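Local coordinates for Alpha/beta hydrolase fold protein (Chitinophaga pinensis, PDB 4PW0), which is probably a hydrolase of unidentified substrate, with a likely serine nucleophile of the alpha/beta hydrolase type, at residues T46-L49 against D50-D53. Numbering follows the deposited sequence. Where two conformers were deposited one is given.
Sequences TGTL and DNWD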
ATOM      1  N   THR A  46     -11.987  23.137  -4.212  1.00 16.68           N
ATOM      2  CA  THR A  46     -12.746  24.006  -3.296  1.00 17.03           C
ATOM      3  C   THR A  46     -12.183  24.033  -1.876  1.00 16.32           C
ATOM      4  O   THR A  46     -12.680  24.810  -1.058  1.00 18.86           O
ATOM      5  CB  THR A  46     -14.257  23.760  -3.211  1.00 18.52           C
ATOM      6  OG1 THR A  46     -14.537  22.646  -2.323  1.00 18.58           O
ATOM      7  CG2 THR A  46     -14.868  23.546  -4.553  1.00 19.20           C
ATOM      8  N   GLY A  47     -11.190  23.221  -1.564  1.00 15.53           N
ATOM      9  CA  GLY A  47     -10.702  23.150  -0.179  1.00 15.91           C
ATOM     10  C   GLY A  47      -9.897  24.348   0.228  1.00 16.51           C
ATOM     11  O   GLY A  47      -9.175  24.931  -0.576  1.00 17.74           O
ATOM     12  N   THR A  48      -9.985  24.654   1.512  1.00 16.31           N
ATOM     13  CA  THR A  48      -9.194  25.725   2.145  1.00 17.19           C
ATOM     14  C   THR A  48      -8.341  25.119   3.233  1.00 15.83           C
ATOM     15  O   THR A  48      -8.209  23.908   3.352  1.00 16.75           O
ATOM     16  CB  THR A  48     -10.131  26.820   2.705  1.00 18.77           C
ATOM     17  OG1 THR A  48     -10.866  26.278   3.808  1.00 22.04           O
ATOM     18  CG2 THR A  48     -11.073  27.332   1.601  1.00 27.64           C
ATOM     19  N   LEU A  49      -7.691  25.974   4.027  1.00 16.45           N
ATOM     20  CA  LEU A  49      -6.820  25.490   5.041  1.00 17.08           C
ATOM     21  C   LEU A  49      -7.527  24.533   6.021  1.00 18.82           C
ATOM     22  O   LEU A  49      -6.905  23.575   6.528  1.00 18.58           O
ATOM     23  CB  LEU A  49      -6.204  26.624   5.864  1.00 18.54           C
ATOM     24  CG  LEU A  49      -5.236  27.515   5.081  1.00 19.72           C
ATOM     25  CD1 LEU A  49      -4.998  28.829   5.826  1.00 21.88           C
ATOM     26  CD2 LEU A  49      -3.904  26.806   4.849  1.00 20.97           C
ATOM     27  N   ASP A  50      -8.824  24.803   6.252  1.00 18.25           N
ATOM     28  CA  ASP A  50      -9.659  24.118   7.218  0.60 19.57           C
ATOM     29  C   ASP A  50     -10.250  22.770   6.699  1.00 17.54           C
ATOM     30  O   ASP A  50     -10.957  22.066   7.434  1.00 19.75           O
ATOM     31  CB  ASP A  50     -10.804  25.063   7.660  0.60 18.76           C
ATOM     32  CG  ASP A  50     -10.312  26.337   8.343  0.60 21.78           C
ATOM     33  OD1 ASP A  50      -9.247  26.334   9.045  0.60 22.46           O
ATOM     34  OD2 ASP A  50     -11.057  27.347   8.128  0.60 20.82           O
ATOM     35  N   ASN A  51      -9.975  22.463   5.422  1.00 16.66           N
ATOM     36  CA  ASN A  51     -10.397  21.157   4.857  1.00 15.63           C
ATOM     37  C   ASN A  51      -9.362  20.080   5.040  1.00 16.23           C
ATOM     38  O   ASN A  51      -9.606  18.904   4.751  1.00 17.91           O
ATOM     39  CB  ASN A  51     -10.750  21.332   3.396  1.00 15.81           C
ATOM     40  CG  ASN A  51     -12.021  22.139   3.225  1.00 17.07           C
ATOM     41  OD1 ASN A  51     -12.015  23.365   3.023  1.00 19.42           O
ATOM     42  ND2 ASN A  51     -13.164  21.444   3.385  1.00 19.42           N
ATOM     43  N   TRP A  52      -8.154  20.433   5.520  1.00 15.21           N
ATOM     44  CA  TRP A  52      -7.180  19.433   5.899  1.00 16.10           C
ATOM     45  C   TRP A  52      -7.628  18.678   7.147  1.00 16.96           C
ATOM     46  O   TRP A  52      -8.104  19.300   8.108  1.00 18.94           O
ATOM     47  CB  TRP A  52      -5.782  20.035   6.111  1.00 16.59           C
ATOM     48  CG  TRP A  52      -5.134  20.500   4.853  1.00 15.90           C
ATOM     49  CD1 TRP A  52      -4.969  21.813   4.438  1.00 17.95           C
ATOM     50  CD2 TRP A  52      -4.575  19.685   3.830  1.00 15.71           C
ATOM     51  NE1 TRP A  52      -4.377  21.847   3.200  1.00 17.33           N
ATOM     52  CE2 TRP A  52      -4.091  20.558   2.820  1.00 16.51           C
ATOM     53  CE3 TRP A  52      -4.418  18.303   3.653  1.00 16.31           C
ATOM     54  CZ2 TRP A  52      -3.531  20.083   1.633  1.00 16.50           C
ATOM     55  CZ3 TRP A  52      -3.835  17.840   2.498  1.00 17.57           C
ATOM     56  CH2 TRP A  52      -3.403  18.730   1.491  1.00 16.60           C
ATOM     57  N   ASP A  53      -7.416  17.371   7.156  1.00 15.92           N
ATOM     58  CA  ASP A  53      -7.802  16.518   8.273  1.00 16.98           C
ATOM     59  C   ASP A  53      -6.759  16.706   9.369  1.00 16.65           C
ATOM     60  O   ASP A  53      -5.580  16.416   9.162  1.00 16.69           O
ATOM     61  CB  ASP A  53      -7.794  15.081   7.777  1.00 16.95           C
ATOM     62  CG  ASP A  53      -8.275  14.068   8.776  1.00 19.59           C
ATOM     63  OD1 ASP A  53      -8.402  14.367  10.005  1.00 18.95           O
ATOM     64  OD2 ASP A  53      -8.555  12.931   8.291  1.00 20.69           O
TER
HETATM   65  O   HOH W   1     -12.806  27.440   5.641  1.00 40.95           O
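Asn51 OD1 accepts the amide hydrogen of Thr48 in a nearly straight bond, Thr48 N to Asn51 OD1 being 2.8 Å at 170°, with the donor tilted from the carbonyl plane. Thr48 OG1 also lies close, 3.2 Å from Asn51 OD1. A backbone bond, Asn51 N to Thr48 O at 3.1 Å, closes a type I beta turn with Leu49 and Asp50 at its corners, and Gln43 NE2 also donates to Thr48 O. Asparagine suits the place because, with CG beside its own backbone N (chi1 -69°), its short amide folds back over the turn; an alanine here would probably leave the Thr48 amide without this acceptor and the turn held across by its backbone bond alone. At Gly47 glycine suits the place because a side chain on it would press against Asn51 CB. In one of the two Asp50 conformers a water lies between Thr48 OG1 and Asp50 OD2, a doubtful link, while the carboxylate accepts from Asp192 N and forms a salt bridge with Arg29. Trp52 sets its CD1 edge 3.3 Å from Leu49 O, near the ring plane. This buried loop joins strand 39-42 to helix 54-61, which Asp53 N-caps through Leu55 N, while Leu49 and Trp52 both pack on Ile68 of strand 66-69.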